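Local coordinates for hypothetical protein (Bacteroides uniformis ATCC 8492, PDB 4QRL) that is of unknown function but has a lipocalin-like beta barrel, a fold that in relatives often binds small hydrophobic ligands, at residues A[31-36]-A[111-116]; A[101-104]-A[109-112]. One frame throughout, in Å; residues are numbered along the deposited sequence.

Interaction 1. Residues A[31-36]-A[111-116]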
ATOM      1  N   VAL A  31       8.403  -2.560  -2.485  1.00 23.49           N
ATOM      2  CA  VAL A  31       6.976  -2.777  -2.208  1.00 20.76           C
ATOM      3  C   VAL A  31       6.148  -2.363  -3.407  1.00 24.24           C
ATOM      4  O   VAL A  31       6.366  -1.285  -3.969  1.00 24.03           O
ATOM      5  CB  VAL A  31       6.512  -2.029  -0.939  1.00 23.45           C
ATOM      6  CG1 VAL A  31       5.029  -2.270  -0.674  1.00 22.94           C
ATOM      7  CG2 VAL A  31       7.355  -2.420   0.287  1.00 23.78           C
ATOM      8  N   PHE A  32       5.198  -3.227  -3.777  1.00 20.09           N
ATOM      9  CA  PHE A  32       4.341  -3.025  -4.954  1.00 19.40           C
ATOM     10  C   PHE A  32       2.915  -3.307  -4.572  1.00 23.81           C
ATOM     11  O   PHE A  32       2.642  -4.389  -4.027  1.00 23.78           O
ATOM     12  CB  PHE A  32       4.786  -3.962  -6.107  1.00 20.41           C
ATOM     13  CG  PHE A  32       6.207  -3.709  -6.558  1.00 21.70           C
ATOM     14  CD1 PHE A  32       7.288  -4.202  -5.823  1.00 22.73           C
ATOM     15  CD2 PHE A  32       6.469  -2.872  -7.633  1.00 21.53           C
ATOM     16  CE1 PHE A  32       8.605  -3.913  -6.201  1.00 25.38           C
ATOM     17  CE2 PHE A  32       7.795  -2.597  -8.017  1.00 24.13           C
ATOM     18  CZ  PHE A  32       8.844  -3.129  -7.309  1.00 23.69           C
ATOM     19  N   TYR A  33       2.006  -2.330  -4.786  1.00 20.66           N
ATOM     20  CA  TYR A  33       0.571  -2.535  -4.467  1.00 19.37           C
ATOM     21  C   TYR A  33      -0.174  -2.801  -5.748  1.00 24.14           C
ATOM     22  O   TYR A  33       0.133  -2.207  -6.772  1.00 25.45           O
ATOM     23  CB  TYR A  33      -0.063  -1.305  -3.779  1.00 19.91           C
ATOM     24  CG  TYR A  33       0.207  -1.068  -2.311  1.00 22.51           C
ATOM     25  CD1 TYR A  33       1.267  -1.698  -1.660  1.00 24.96           C
ATOM     26  CD2 TYR A  33      -0.527  -0.123  -1.593  1.00 22.98           C
ATOM     27  CE1 TYR A  33       1.524  -1.467  -0.311  1.00 27.76           C
ATOM     28  CE2 TYR A  33      -0.241   0.151  -0.258  1.00 23.43           C
ATOM     29  CZ  TYR A  33       0.787  -0.519   0.375  1.00 28.79           C
ATOM     30  OH  TYR A  33       1.039  -0.277   1.708  1.00 31.25           O
ATOM     31  N   ASN A  34      -1.190  -3.656  -5.694  1.00 20.06           N
ATOM     32  CA  ASN A  34      -1.952  -3.976  -6.882  1.00 20.42           C
ATOM     33  C   ASN A  34      -3.429  -3.891  -6.554  1.00 23.82           C
ATOM     34  O   ASN A  34      -3.871  -4.369  -5.489  1.00 23.37           O
ATOM     35  CB  ASN A  34      -1.560  -5.384  -7.346  1.00 28.07           C
ATOM     36  CG  ASN A  34      -2.089  -5.740  -8.687  1.00 44.29           C
ATOM     37  OD1 ASN A  34      -3.165  -6.334  -8.828  1.00 36.36           O
ATOM     38  ND2 ASN A  34      -1.333  -5.377  -9.696  1.00 35.49           N
ATOM     39  N   PHE A  35      -4.172  -3.201  -7.420  1.00 21.87           N
ATOM     40  CA  PHE A  35      -5.613  -2.993  -7.274  1.00 22.19           C
ATOM     41  C   PHE A  35      -6.324  -3.585  -8.480  1.00 25.35           C
ATOM     42  O   PHE A  35      -6.076  -3.154  -9.609  1.00 24.86           O
ATOM     43  CB  PHE A  35      -5.936  -1.484  -7.140  1.00 23.61           C
ATOM     44  CG  PHE A  35      -5.221  -0.781  -6.009  1.00 23.78           C
ATOM     45  CD1 PHE A  35      -5.773  -0.737  -4.733  1.00 24.08           C
ATOM     46  CD2 PHE A  35      -4.022  -0.102  -6.236  1.00 24.14           C
ATOM     47  CE1 PHE A  35      -5.103  -0.089  -3.684  1.00 24.16           C
ATOM     48  CE2 PHE A  35      -3.332   0.512  -5.178  1.00 25.91           C
ATOM     49  CZ  PHE A  35      -3.904   0.579  -3.927  1.00 23.67           C
ATOM     50  N   GLN A  36      -7.224  -4.559  -8.260  1.00 25.02           N
ATOM     51  CA  GLN A  36      -7.955  -5.099  -9.405  1.00 26.03           C
ATOM     52  C   GLN A  36      -9.408  -5.395  -9.034  1.00 28.79           C
ATOM     53  O   GLN A  36      -9.674  -6.433  -8.433  1.00 26.93           O
ATOM     54  CB  GLN A  36      -7.281  -6.367  -9.975  1.00 29.22           C
ATOM     55  CG  GLN A  36      -5.945  -6.147 -10.726  1.00 49.63           C
ATOM     56  CD  GLN A  36      -6.043  -5.420 -12.059  1.00 64.56           C
ATOM     57  OE1 GLN A  36      -7.121  -5.230 -12.634  1.00 58.24           O
ATOM     58  NE2 GLN A  36      -4.896  -5.035 -12.606  1.00 52.43           N
ATOM     59  N   SER A 111       2.352   7.833   1.478  1.00 22.58           N
ATOM     60  CA  SER A 111       2.836   6.692   0.692  1.00 22.00           C
ATOM     61  C   SER A 111       2.802   7.176  -0.773  1.00 24.84           C
ATOM     62  O   SER A 111       1.720   7.445  -1.300  1.00 25.64           O
ATOM     63  CB  SER A 111       1.920   5.488   0.917  1.00 26.77           C
ATOM     64  OG  SER A 111       1.996   5.013   2.250  1.00 34.57           O
ATOM     65  N   ILE A 112       3.970   7.348  -1.392  1.00 20.34           N
ATOM     66  CA  ILE A 112       4.084   7.881  -2.765  1.00 21.18           C
ATOM     67  C   ILE A 112       4.312   6.748  -3.759  1.00 21.48           C
ATOM     68  O   ILE A 112       5.293   6.022  -3.615  1.00 21.24           O
ATOM     69  CB  ILE A 112       5.254   8.903  -2.859  1.00 26.39           C
ATOM     70  CG1 ILE A 112       5.344   9.923  -1.670  1.00 31.19           C
ATOM     71  CG2 ILE A 112       5.351   9.510  -4.273  1.00 26.49           C
ATOM     72  CD1 ILE A 112       4.239  10.802  -1.452  1.00 40.34           C
ATOM     73  N   PHE A 113       3.461   6.634  -4.781  1.00 20.07           N
ATOM     74  CA  PHE A 113       3.569   5.531  -5.776  1.00 19.86           C
ATOM     75  C   PHE A 113       3.651   6.017  -7.216  1.00 25.52           C
ATOM     76  O   PHE A 113       3.110   7.068  -7.552  1.00 24.90           O
ATOM     77  CB  PHE A 113       2.328   4.587  -5.730  1.00 20.50           C
ATOM     78  CG  PHE A 113       1.952   4.017  -4.392  1.00 20.40           C
ATOM     79  CD1 PHE A 113       1.279   4.797  -3.446  1.00 21.78           C
ATOM     80  CD2 PHE A 113       2.190   2.683  -4.101  1.00 19.96           C
ATOM     81  CE1 PHE A 113       0.930   4.268  -2.194  1.00 21.28           C
ATOM     82  CE2 PHE A 113       1.825   2.145  -2.854  1.00 23.07           C
ATOM     83  CZ  PHE A 113       1.181   2.937  -1.917  1.00 20.63           C
ATOM     84  N   ARG A 114       4.262   5.177  -8.083  1.00 23.00           N
ATOM     85  CA  ARG A 114       4.256   5.387  -9.526  1.00 24.10           C
ATOM     86  C   ARG A 114       3.746   4.131 -10.155  1.00 23.66           C
ATOM     87  O   ARG A 114       4.006   3.044  -9.648  1.00 22.94           O
ATOM     88  CB  ARG A 114       5.637   5.770 -10.098  1.00 25.83           C
ATOM     89  CG  ARG A 114       6.715   4.640 -10.017  1.00 38.34           C
ATOM     90  CD  ARG A 114       8.032   5.015 -10.696  1.00 37.50           C
ATOM     91  NE  ARG A 114       9.160   4.268 -10.124  1.00 34.06           N
ATOM     92  CZ  ARG A 114      10.409   4.725 -10.060  1.00 48.11           C
ATOM     93  NH1 ARG A 114      10.712   5.919 -10.552  1.00 34.45           N
ATOM     94  NH2 ARG A 114      11.363   3.992  -9.499  1.00 30.07           N
ATOM     95  N   LYS A 115       2.993   4.271 -11.255  1.00 22.71           N
ATOM     96  CA  LYS A 115       2.434   3.127 -11.937  1.00 22.79           C
ATOM     97  C   LYS A 115       3.583   2.226 -12.427  1.00 25.84           C
ATOM     98  O   LYS A 115       4.611   2.726 -12.893  1.00 26.38           O
ATOM     99  CB  LYS A 115       1.542   3.591 -13.091  1.00 26.11           C
ATOM    100  CG  LYS A 115       0.647   2.511 -13.664  1.00 33.79           C
ATOM    101  CD  LYS A 115      -0.492   2.145 -12.703  1.00 39.08           C
ATOM    102  CE  LYS A 115      -1.801   2.078 -13.412  1.00 44.62           C
ATOM    103  NZ  LYS A 115      -2.491   3.391 -13.512  1.00 40.66           N
ATOM    104  N   PHE A 116       3.433   0.920 -12.223  1.00 21.12           N
ATOM    105  CA  PHE A 116       4.461  -0.057 -12.581  1.00 22.77           C
ATOM    106  C   PHE A 116       3.911  -1.027 -13.641  1.00 27.02           C
ATOM    107  O   PHE A 116       3.879  -0.648 -14.833  1.00 32.65           O
ATOM    108  CB  PHE A 116       4.948  -0.789 -11.298  1.00 24.47           C
ATOM    109  CG  PHE A 116       6.285  -1.484 -11.451  1.00 26.41           C
ATOM    110  CD1 PHE A 116       7.472  -0.752 -11.498  1.00 27.46           C
ATOM    111  CD2 PHE A 116       6.363  -2.876 -11.516  1.00 29.89           C
ATOM    112  CE1 PHE A 116       8.711  -1.402 -11.571  1.00 29.16           C
ATOM    113  CE2 PHE A 116       7.608  -3.521 -11.629  1.00 30.92           C
ATOM    114  CZ  PHE A 116       8.765  -2.775 -11.687  1.00 28.44           C
ATOM    115  OXT PHE A 116       3.455  -2.119 -13.277  1.00 34.15           O
TER
HETATM  116  O   HOH W   1       1.233   2.388   2.617  1.00 33.04           O

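Interaction 2. Residues A[101-104]-A[109-112]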
ATOM      1  N   SER A 101       0.432   8.402 -11.250  1.00 24.37           N
ATOM      2  CA  SER A 101       0.794   8.824  -9.904  1.00 23.47           C
ATOM      3  C   SER A 101      -0.302   8.519  -8.866  1.00 24.72           C
ATOM      4  O   SER A 101      -1.478   8.721  -9.133  1.00 24.60           O
ATOM      5  CB  SER A 101       1.083  10.321  -9.897  1.00 29.21           C
ATOM      6  OG  SER A 101       1.223  10.799  -8.569  1.00 41.91           O
ATOM      7  N   LEU A 102       0.102   8.073  -7.688  1.00 22.52           N
ATOM      8  CA  LEU A 102      -0.800   7.768  -6.575  1.00 22.90           C
ATOM      9  C   LEU A 102      -0.154   8.239  -5.265  1.00 25.06           C
ATOM     10  O   LEU A 102       1.009   7.939  -5.015  1.00 24.16           O
ATOM     11  CB  LEU A 102      -1.178   6.270  -6.498  1.00 21.28           C
ATOM     12  CG  LEU A 102      -2.054   5.818  -5.291  1.00 22.24           C
ATOM     13  CD1 LEU A 102      -3.462   6.472  -5.314  1.00 21.51           C
ATOM     14  CD2 LEU A 102      -2.209   4.323  -5.252  1.00 21.87           C
ATOM     15  N   ARG A 103      -0.906   8.998  -4.464  1.00 22.30           N
ATOM     16  CA  ARG A 103      -0.430   9.516  -3.192  0.65 23.28           C
ATOM     17  C   ARG A 103      -1.494   9.234  -2.137  1.00 26.88           C
ATOM     18  O   ARG A 103      -2.637   9.730  -2.240  1.00 26.96           O
ATOM     19  CB  ARG A 103      -0.114  11.021  -3.325  0.65 26.78           C
ATOM     20  CG  ARG A 103       0.660  11.629  -2.172  0.65 34.91           C
ATOM     21  CD  ARG A 103       0.683  13.134  -2.349  0.65 36.09           C
ATOM     22  NE  ARG A 103       1.444  13.801  -1.303  0.65 36.85           N
ATOM     23  CZ  ARG A 103       2.724  14.140  -1.410  0.65 44.87           C
ATOM     24  NH1 ARG A 103       3.401  13.868  -2.520  0.65 37.28           N
ATOM     25  NH2 ARG A 103       3.341  14.747  -0.407  0.65 19.92           N
ATOM     26  N   LEU A 104      -1.128   8.405  -1.153  1.00 24.61           N
ATOM     27  CA  LEU A 104      -1.979   7.987  -0.054  1.00 24.50           C
ATOM     28  C   LEU A 104      -1.501   8.634   1.250  1.00 28.06           C
ATOM     29  O   LEU A 104      -0.302   8.790   1.453  1.00 29.48           O
ATOM     30  CB  LEU A 104      -1.989   6.449   0.079  1.00 23.47           C
ATOM     31  CG  LEU A 104      -2.526   5.646  -1.115  1.00 25.99           C
ATOM     32  CD1 LEU A 104      -2.507   4.153  -0.813  1.00 25.70           C
ATOM     33  CD2 LEU A 104      -3.934   6.114  -1.540  1.00 26.86           C
ATOM     34  N   THR A 109       1.401  10.623   7.440  1.00 30.94           N
ATOM     35  CA  THR A 109       2.405   9.923   6.642  1.00 29.11           C
ATOM     36  C   THR A 109       1.876   9.692   5.231  1.00 31.36           C
ATOM     37  O   THR A 109       0.775   9.166   5.070  1.00 30.11           O
ATOM     38  CB  THR A 109       2.833   8.622   7.286  1.00 29.36           C
ATOM     39  OG1 THR A 109       3.553   8.948   8.480  1.00 32.00           O
ATOM     40  CG2 THR A 109       3.743   7.765   6.350  1.00 26.87           C
ATOM     41  N   LYS A 110       2.688  10.043   4.226  1.00 26.98           N
ATOM     42  CA  LYS A 110       2.314   9.839   2.845  1.00 24.78           C
ATOM     43  C   LYS A 110       3.069   8.652   2.257  1.00 26.61           C
ATOM     44  O   LYS A 110       4.264   8.502   2.495  1.00 26.79           O
ATOM     45  CB  LYS A 110       2.565  11.084   1.979  1.00 27.67           C
ATOM     46  CG  LYS A 110       2.489  12.472   2.640  1.00 45.29           C
ATOM     47  CD  LYS A 110       1.122  12.908   3.082  1.00 51.84           C
ATOM     48  CE  LYS A 110       1.117  14.310   3.666  1.00 66.63           C
ATOM     49  NZ  LYS A 110       2.107  14.497   4.769  1.00 80.70           N
ATOM     50  N   SER A 111       2.352   7.833   1.478  1.00 22.58           N
ATOM     51  CA  SER A 111       2.836   6.692   0.692  1.00 22.00           C
ATOM     52  C   SER A 111       2.802   7.176  -0.773  1.00 24.84           C
ATOM     53  O   SER A 111       1.720   7.445  -1.300  1.00 25.64           O
ATOM     54  CB  SER A 111       1.920   5.488   0.917  1.00 26.77           C
ATOM     55  OG  SER A 111       1.996   5.013   2.250  1.00 34.57           O
ATOM     56  N   ILE A 112       3.970   7.348  -1.392  1.00 20.34           N
ATOM     57  CA  ILE A 112       4.084   7.881  -2.765  1.00 21.18           C
ATOM     58  C   ILE A 112       4.312   6.748  -3.759  1.00 21.48           C
ATOM     59  O   ILE A 112       5.293   6.022  -3.615  1.00 21.24           O
ATOM     60  CB  ILE A 112       5.254   8.903  -2.859  1.00 26.39           C
ATOM     61  CG1 ILE A 112       5.344   9.923  -1.670  1.00 31.19           C
ATOM     62  CG2 ILE A 112       5.351   9.510  -4.273  1.00 26.49           C
ATOM     63  CD1 ILE A 112       4.239  10.802  -1.452  1.00 40.34           C
TER

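Interaction 1. Residues A[31-36]-A[111-116]
Y33 and F113 both turn CG away from their carbonyl carbons and beside the backbone N (chi1 -78° and -53°), which swings the two rings inward until they meet between strands 25-36 and 109-115. F113 brings CE2 and CZ over one face of the Y33 ring, with F113 CE2 3.5 Å from Y33 CD2. The planes are inclined at 50°, so the rings pack obliquely. Tyrosine suits this place because its ring is apolar where it meets F113, while OH reaches past it to a water 2.8 Å away; that water also lies 2.8 Å from S111 OG, joining two buried hydroxyls. A leucine in place of Y33 would probably leave CE2 and CZ of F113 without the ring they rest on, and the water without one of its partners.

F32, one residue earlier and so on the outer side of the strand, meets the C-terminal residue. The edge of its ring points at the face of F116, F32 CE2 standing 3.6 Å above the plane of the F116 ring, over its centre. F40 adds an edge-to-face partner to Y33, and L15, L102 and L104 pack on F113. Strand 11-19 runs between the two strands, so side chains and one water, not backbone pairing, link them, consistent with the closed antiparallel barrel of the lipocalin-like (calycin) fold.

Interaction 2. Residues A[101-104]-A[109-112]
R103 and I112 sit opposite each other in a beta hairpin formed by strands 101-106 and 109-115, the last two strands of the antiparallel barrel. They form a non-hydrogen-bonded pair, and their side chains run side by side in the same direction. From CB the arginine chain leaves with CG anti to the backbone N (chi1 -168°) and stays extended as far as NE. CG packs on I112 CD1 at 3.7 Å; CD carries the chain onward to NE, which lies near the same methyl but has its strong partner in E95, through a salt bridge with the neighbouring strand 89-97. CZ and NH1 then pass over CD1, which stands 3.3 Å above one face of the guanidinium, offset toward its rim. NH2, at the tip, approaches K110 CG at 3.9 Å. These contacts hold for one of two modelled conformers of R103, so the tip is less certain. Arginine suits the site because its long chain offers methylenes and a flat face to isoleucine while its charge is met by E95. K110 carries the same charge, but its bent chain takes NZ to G108 O and keeps it 5.3 Å from R103 NH2.

The next pair, L104 and S111, points to the other face of the sheet, where L104 packs on F92, V94 and F113. Leucine fills that buried side; S111 CB lies 4.1 Å from L104 CB, as the pairing places them, and serine's short hydroxyl fits the inner face, where OG bonds a water. Two backbone bonds close this pair: L104 N donates to S111 O, nearly straight at 176°, and S111 N donates back to L104 O at 2.8 Å.

Strand 109-115 belongs to both interactions, whose centres lie 9 Å apart and which share S111 and I112. Interaction 2 is local: its segments are only 5 residues apart at their closest ends and form neighbouring strands. Interaction 1 instead brings this last strand against 31-36, 75 residues earlier, by side chains, Y33 and F113 inside the barrel and F32 and F116 near the C-terminus on its other side. The two meet directly, F113 N probably hydrogen-bonding to L102 O at 2.8 Å, while F113 CE1 packs on L104 CD1. Strand 109-115 pairs with 101-106 on one side and with 11-19 on the other, which closes the barrel, while its inward residues S111 and F113 face the core.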